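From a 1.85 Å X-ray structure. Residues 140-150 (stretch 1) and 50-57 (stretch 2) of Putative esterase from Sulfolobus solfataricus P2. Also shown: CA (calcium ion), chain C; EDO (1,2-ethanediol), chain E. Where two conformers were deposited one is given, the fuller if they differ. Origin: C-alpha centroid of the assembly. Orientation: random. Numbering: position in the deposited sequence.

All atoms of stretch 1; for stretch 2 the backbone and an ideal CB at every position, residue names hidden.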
ATOM      1  N   ASP A 140     -17.294 -12.053  -7.411  1.00 24.45           N
ATOM      2  CA  ASP A 140     -17.409 -12.392  -6.006  1.00 22.96           C
ATOM      3  C   ASP A 140     -18.402 -11.515  -5.187  1.00 23.63           C
ATOM      4  O   ASP A 140     -19.160 -12.031  -4.385  1.00 24.96           O
ATOM      5  CB  ASP A 140     -16.046 -12.307  -5.356  1.00 24.72           C
ATOM      6  CG  ASP A 140     -16.047 -12.832  -3.922  1.00 27.51           C
ATOM      7  OD1 ASP A 140     -16.223 -14.053  -3.779  1.00 27.57           O
ATOM      8  OD2 ASP A 140     -15.884 -12.039  -2.974  1.00 24.61           O
ATOM      9  N   SER A 141     -18.358 -10.203  -5.399  1.00 22.72           N
ATOM     10  CA  SER A 141     -19.171  -9.235  -4.667  1.00 25.63           C
ATOM     11  C   SER A 141     -20.501  -8.937  -5.316  1.00 26.70           C
ATOM     12  O   SER A 141     -21.419  -8.387  -4.697  1.00 26.26           O
ATOM     13  CB  SER A 141     -18.417  -7.935  -4.630  1.00 23.93           C
ATOM     14  OG  SER A 141     -18.350  -7.358  -5.893  1.00 25.59           O
ATOM     15  N   GLY A 142     -20.613  -9.266  -6.594  1.00 25.36           N
ATOM     16  CA  GLY A 142     -21.763  -8.899  -7.349  1.00 24.33           C
ATOM     17  C   GLY A 142     -21.839  -7.463  -7.810  1.00 27.44           C
ATOM     18  O   GLY A 142     -22.821  -7.111  -8.376  1.00 23.90           O
ATOM     19  N   GLN A 143     -20.810  -6.642  -7.644  1.00 24.97           N
ATOM     20  CA  GLN A 143     -20.857  -5.243  -8.029  1.00 23.32           C
ATOM     21  C   GLN A 143     -20.397  -5.107  -9.479  1.00 26.62           C
ATOM     22  O   GLN A 143     -19.493  -5.795  -9.890  1.00 28.58           O
ATOM     23  CB  GLN A 143     -19.962  -4.468  -7.078  1.00 27.27           C
ATOM     24  CG  GLN A 143     -20.467  -4.400  -5.624  1.00 21.63           C
ATOM     25  CD  GLN A 143     -21.769  -3.651  -5.539  1.00 25.80           C
ATOM     26  OE1 GLN A 143     -21.886  -2.551  -6.047  1.00 27.18           O
ATOM     27  NE2 GLN A 143     -22.762  -4.276  -4.976  1.00 28.30           N
ATOM     28  N   GLU A 144     -21.060  -4.274 -10.269  1.00 23.50           N
ATOM     29  CA  GLU A 144     -20.606  -3.949 -11.648  1.00 26.33           C
ATOM     30  C   GLU A 144     -19.411  -2.990 -11.618  1.00 25.66           C
ATOM     31  O   GLU A 144     -18.519  -3.058 -12.450  1.00 25.92           O
ATOM     32  CB  GLU A 144     -21.709  -3.320 -12.465  1.00 30.76           C
ATOM     33  CG  GLU A 144     -22.705  -4.303 -12.980  1.00 35.85           C
ATOM     34  CD  GLU A 144     -23.327  -5.115 -11.867  1.00 41.24           C
ATOM     35  OE1 GLU A 144     -24.085  -4.535 -11.090  1.00 36.86           O
ATOM     36  OE2 GLU A 144     -23.062  -6.327 -11.737  1.00 32.75           O
ATOM     37  N   ARG A 145     -19.391  -2.118 -10.621  0.50 24.89           N
ATOM     38  CA  ARG A 145     -18.287  -1.181 -10.451  0.50 26.14           C
ATOM     39  C   ARG A 145     -17.914  -1.170  -8.981  0.50 25.79           C
ATOM     40  O   ARG A 145     -18.738  -1.456  -8.114  0.50 24.61           O
ATOM     41  CB  ARG A 145     -18.671   0.227 -10.912  0.50 24.80           C
ATOM     42  CG  ARG A 145     -19.110   0.328 -12.380  0.50 26.66           C
ATOM     43  CD  ARG A 145     -19.657   1.701 -12.677  0.50 29.36           C
ATOM     44  NE  ARG A 145     -18.646   2.652 -13.127  0.50 33.98           N
ATOM     45  CZ  ARG A 145     -18.831   3.973 -13.156  0.50 29.49           C
ATOM     46  NH1 ARG A 145     -19.967   4.511 -12.727  0.50 33.59           N
ATOM     47  NH2 ARG A 145     -17.880   4.765 -13.612  0.50 20.77           N
ATOM     48  N   ILE A 146     -16.666  -0.832  -8.709  1.00 24.29           N
ATOM     49  CA  ILE A 146     -16.159  -0.848  -7.340  1.00 26.01           C
ATOM     50  C   ILE A 146     -15.574   0.498  -6.875  1.00 24.03           C
ATOM     51  O   ILE A 146     -15.319   1.425  -7.666  1.00 23.34           O
ATOM     52  CB  ILE A 146     -15.108  -1.979  -7.163  1.00 24.29           C
ATOM     53  CG1 ILE A 146     -13.811  -1.636  -7.893  1.00 29.03           C
ATOM     54  CG2 ILE A 146     -15.604  -3.397  -7.654  1.00 24.80           C
ATOM     55  CD1 ILE A 146     -12.711  -2.655  -7.642  1.00 26.70           C
ATOM     56  N   TYR A 147     -15.400   0.587  -5.552  1.00 24.29           N
ATOM     57  CA  TYR A 147     -14.655   1.660  -4.926  1.00 23.28           C
ATOM     58  C   TYR A 147     -13.207   1.229  -4.945  1.00 23.23           C
ATOM     59  O   TYR A 147     -12.874   0.109  -4.568  1.00 27.10           O
ATOM     60  CB  TYR A 147     -15.118   1.912  -3.506  1.00 23.00           C
ATOM     61  CG  TYR A 147     -16.521   2.401  -3.402  1.00 25.17           C
ATOM     62  CD1 TYR A 147     -16.852   3.661  -3.837  1.00 26.42           C
ATOM     63  CD2 TYR A 147     -17.515   1.606  -2.868  1.00 26.62           C
ATOM     64  CE1 TYR A 147     -18.124   4.120  -3.753  1.00 27.00           C
ATOM     65  CE2 TYR A 147     -18.788   2.054  -2.769  1.00 26.11           C
ATOM     66  CZ  TYR A 147     -19.103   3.328  -3.216  1.00 24.82           C
ATOM     67  OH  TYR A 147     -20.394   3.820  -3.123  1.00 29.41           O
ATOM     68  N   LEU A 148     -12.346   2.118  -5.412  1.00 24.88           N
ATOM     69  CA  LEU A 148     -10.927   1.809  -5.538  1.00 25.16           C
ATOM     70  C   LEU A 148     -10.126   2.813  -4.693  1.00 27.73           C
ATOM     71  O   LEU A 148     -10.185   4.026  -4.909  1.00 23.49           O
ATOM     72  CB  LEU A 148     -10.477   1.915  -6.995  1.00 22.25           C
ATOM     73  CG  LEU A 148      -9.029   1.529  -7.304  1.00 24.24           C
ATOM     74  CD1 LEU A 148      -8.825   0.088  -6.916  1.00 24.85           C
ATOM     75  CD2 LEU A 148      -8.720   1.767  -8.758  1.00 27.86           C
ATOM     76  N   ALA A 149      -9.353   2.276  -3.763  1.00 26.67           N
ATOM     77  CA  ALA A 149      -8.530   3.070  -2.862  1.00 24.92           C
ATOM     78  C   ALA A 149      -7.104   2.723  -3.131  1.00 23.86           C
ATOM     79  O   ALA A 149      -6.779   1.601  -3.565  1.00 26.11           O
ATOM     80  CB  ALA A 149      -8.897   2.797  -1.409  1.00 22.54           C
ATOM     81  N   GLY A 150      -6.227   3.664  -2.835  1.00 26.13           N
ATOM     82  CA  GLY A 150      -4.806   3.511  -3.039  1.00 25.58           C
ATOM     83  C   GLY A 150      -3.981   4.221  -1.984  1.00 26.33           C
ATOM     84  O   GLY A 150      -4.280   5.361  -1.633  1.00 25.79           O
ATOM     85  N   UNK A  50     -21.004  -6.195   2.372  1.00 26.26           N
ATOM     86  CA  UNK A  50     -21.642  -5.720   1.158  1.00 26.76           C
ATOM     87  C   UNK A  50     -20.771  -4.788   0.352  1.00 24.70           C
ATOM     88  O   UNK A  50     -19.805  -4.240   0.843  1.00 25.14           O
ATOM     89  CB  UNK A  50     -22.955  -5.015   1.503  1.00 26.76           C
ATOM     90  N   UNK A  51     -21.132  -4.657  -0.919  1.00 23.36           N
ATOM     91  CA  UNK A  51     -20.449  -3.795  -1.877  1.00 23.89           C
ATOM     92  C   UNK A  51     -19.047  -4.307  -2.114  1.00 24.06           C
ATOM     93  O   UNK A  51     -18.787  -5.504  -1.929  1.00 25.82           O
ATOM     94  CB  UNK A  51     -20.414  -2.346  -1.387  1.00 23.89           C
ATOM     95  N   UNK A  52     -18.169  -3.406  -2.545  1.00 23.10           N
ATOM     96  CA  UNK A  52     -16.787  -3.778  -2.849  1.00 26.00           C
ATOM     97  C   UNK A  52     -15.850  -2.572  -2.837  1.00 24.65           C
ATOM     98  O   UNK A  52     -16.068  -1.594  -3.559  1.00 23.47           O
ATOM     99  CB  UNK A  52     -16.719  -4.470  -4.212  1.00 26.00           C
ATOM    100  N   UNK A  53     -14.821  -2.655  -1.987  1.00 25.53           N
ATOM    101  CA  UNK A  53     -13.712  -1.706  -1.941  1.00 25.40           C
ATOM    102  C   UNK A  53     -12.435  -2.476  -2.154  1.00 24.66           C
ATOM    103  O   UNK A  53     -12.186  -3.418  -1.419  1.00 24.83           O
ATOM    104  CB  UNK A  53     -13.676  -0.936  -0.619  1.00 25.40           C
ATOM    105  N   UNK A  54     -11.636  -2.070  -3.136  1.00 23.52           N
ATOM    106  CA  UNK A  54     -10.317  -2.655  -3.362  1.00 24.80           C
ATOM    107  C   UNK A  54      -9.263  -1.604  -2.987  1.00 25.48           C
ATOM    108  O   UNK A  54      -9.295  -0.447  -3.465  1.00 24.02           O
ATOM    109  CB  UNK A  54     -10.154  -3.113  -4.813  1.00 24.80           C
ATOM    110  N   UNK A  55      -8.322  -2.016  -2.150  1.00 26.19           N
ATOM    111  CA  UNK A  55      -7.216  -1.137  -1.720  1.00 26.11           C
ATOM    112  C   UNK A  55      -5.894  -1.605  -2.282  1.00 24.04           C
ATOM    113  O   UNK A  55      -5.479  -2.722  -2.069  1.00 25.95           O
ATOM    114  CB  UNK A  55      -7.132  -1.078  -0.193  1.00 26.11           C
ATOM    115  N   UNK A  56      -5.257  -0.717  -3.028  1.00 20.36           N
ATOM    116  CA  UNK A  56      -3.970  -0.939  -3.653  1.00 23.71           C
ATOM    117  C   UNK A  56      -2.828  -0.504  -2.726  1.00 25.32           C
ATOM    118  O   UNK A  56      -2.751   0.658  -2.344  1.00 24.64           O
ATOM    119  CB  UNK A  56      -3.895  -0.189  -4.984  1.00 23.71           C
ATOM    120  N   UNK A  57      -1.966  -1.442  -2.321  1.00 26.26           N
ATOM    121  CA  UNK A  57      -0.861  -1.024  -1.479  1.00 26.06           C
ATOM    122  C   UNK A  57       0.162  -0.157  -2.183  1.00 26.40           C
ATOM    123  O   UNK A  57       0.191  -0.101  -3.394  1.00 29.12           O
ATOM    124  CB  UNK A  57      -0.162  -2.259  -0.907  1.00 26.06           C
TER
HETATM  125 CA    CA C 355     -24.411  -7.003 -10.145  1.00 34.93          CA
HETATM  126  C1  EDO E 357     -25.370  -4.078  -7.625  1.00 45.16           C
HETATM  127  O1  EDO E 357     -24.791  -2.874  -8.130  1.00 54.31           O
HETATM  128  C2  EDO E 357     -25.029  -5.029  -8.721  1.00 38.10           C
HETATM  129  O2  EDO E 357     -25.344  -6.402  -8.517  1.00 18.69           O

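The backbone sets the frame. Strand 146-150 runs parallel to the second stretch, their N-to-C directions 21° apart, and four hydrogen bonds fix the register: Tyr147 N to O of position 52 (3.0 Å), N of position 54 to Tyr147 O (2.9 Å), Ala149 N to O of position 54 (2.7 Å), and N of position 56 to Ala149 O (2.8 Å). Main-chain atoms make all four, so they constrain side-chain identity little.

Position 50 has extended angles and a CB with nothing of stretch 1 within 5.5 Å. Many side chains would suit, polar ones included; the residue is Asn50, which makes no contact here.

At position 51 phi is +65° and psi -156°, where the chain turns a corner. Positive phi favours glycine, with asparagine and aspartate more tolerant than most. The CB points away from stretch 1, yet lies 4.6 Å from Gln143 CD and 4.9 Å from Tyr147 CE2, so the end of a short polar side chain could still come near the amide or the tyrosine. The residue is Asp51. Its chi1 of -145° lies between wells, and its OD1 accepts a hydrogen bond from N of position 52 (2.8 Å), tying the carboxylate to the corner. OD1 also lies 3.7 Å from Tyr147 CE2, while a water donates to Asp51 OD2 (2.7 Å) and is hydrogen-bonded to Tyr147 OH (2.7 Å), bridging the two side chains. Gln143 OE1, 3.5 Å from Asp51 OD1, is a second acceptor and makes no hydrogen bond with it.

Position 52 points toward stretch 1 into a confined site: its ideal CB is 3.7 Å from Ser141 OG, 3.8 Å from Ile146 CG2 and 4.0 Å from Gln143 CG. With three neighbours already at contact distance, a small residue, alanine, glycine or perhaps serine, is expected. Ala52 fills the site with its methyl.

At position 53 the CB shares a face with Tyr147 and is 4.2 Å from Tyr147 O. The extended angles (-122/126) suit beta-branched or other apolar residues. Val53, chi1 t, brings CG2 to 4.0 Å from Tyr147 CB.

Position 54 turns to the face of Leu148; its ideal CB lies 3.8 Å from Ile146 CD1 and 4.1 Å from Leu148 CD1. Such an apolar setting suits leucine, isoleucine, valine or methionine. Leu54 packs CD2 at 3.7 Å from Leu148 CD1, and its CB at 3.9 Å from Ile146 CD1.

Position 55 returns to the face of Ala149, whose single methyl leaves space beside it. A larger aliphatic group is plausible, and Ile55 places CG1 3.9 Å from Ala149 CB.

Position 56 lies opposite Gly150, on the face of Leu148: its ideal CB is 4.3 Å from Gly150 CA and 5.3 Å from Leu148 CD1. Aliphatic residues long enough to reach that methyl fit well. Leu56 does so, with CG 4.0 Å from Leu148 CD1.

Position 57 points away, with no stretch 1 atom within 5.5 Å of its ideal CB. Its phi of -68° permits proline among many others; the residue is Pro57.

Stretch 2 50-57: NDAVLILP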
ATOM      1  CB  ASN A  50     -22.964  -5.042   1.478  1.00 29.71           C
ATOM      2  CG  ASN A  50     -24.030  -6.036   1.876  1.00 31.90           C
ATOM      3  OD1 ASN A  50     -24.411  -6.077   3.031  1.00 42.51           O
ATOM      4  ND2 ASN A  50     -24.480  -6.872   0.938  1.00 31.12           N
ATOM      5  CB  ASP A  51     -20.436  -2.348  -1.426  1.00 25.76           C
ATOM      6  CG  ASP A  51     -20.560  -1.378  -2.582  1.00 29.68           C
ATOM      7  OD1 ASP A  51     -19.759  -1.395  -3.560  1.00 31.39           O
ATOM      8  OD2 ASP A  51     -21.485  -0.562  -2.499  1.00 29.94           O
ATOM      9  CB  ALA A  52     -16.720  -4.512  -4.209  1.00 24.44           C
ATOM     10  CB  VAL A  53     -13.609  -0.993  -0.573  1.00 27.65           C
ATOM     11  CG1 VAL A  53     -12.516   0.006  -0.628  1.00 25.91           C
ATOM     12  CG2 VAL A  53     -14.979  -0.338  -0.220  1.00 21.55           C
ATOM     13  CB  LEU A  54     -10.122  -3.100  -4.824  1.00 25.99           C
ATOM     14  CG  LEU A  54      -8.702  -3.452  -5.305  1.00 22.65           C
ATOM     15  CD1 LEU A  54      -8.189  -4.698  -4.514  1.00 23.78           C
ATOM     16  CD2 LEU A  54      -8.688  -3.636  -6.821  1.00 24.38           C
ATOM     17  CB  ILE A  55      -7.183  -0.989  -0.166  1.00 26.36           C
ATOM     18  CG1 ILE A  55      -8.621  -0.687   0.345  1.00 29.21           C
ATOM     19  CG2 ILE A  55      -6.140   0.121   0.260  1.00 22.66           C
ATOM     20  CD1 ILE A  55      -8.775  -0.340   1.818  1.00 29.06           C
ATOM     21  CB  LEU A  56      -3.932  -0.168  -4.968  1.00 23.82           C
ATOM     22  CG  LEU A  56      -4.976  -0.503  -6.068  1.00 24.45           C
ATOM     23  CD1 LEU A  56      -4.707   0.262  -7.342  1.00 22.71           C
ATOM     24  CD2 LEU A  56      -5.066  -2.050  -6.311  1.00 23.19           C
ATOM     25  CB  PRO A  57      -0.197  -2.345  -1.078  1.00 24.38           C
ATOM     26  CG  PRO A  57      -1.271  -3.405  -1.360  1.00 26.55           C
ATOM     27  CD  PRO A  57      -1.980  -2.902  -2.538  1.00 26.20           C
TER
HETATM   28  O   HOH W   1     -22.081   2.062  -2.052  1.00 50.35           O
HETATM   29  O   HOH W   2     -26.631  -6.607 -11.250  1.00 29.50           O
HETATM   30  O   HOH W   3     -23.112  -9.156 -11.000  1.00 35.56           O
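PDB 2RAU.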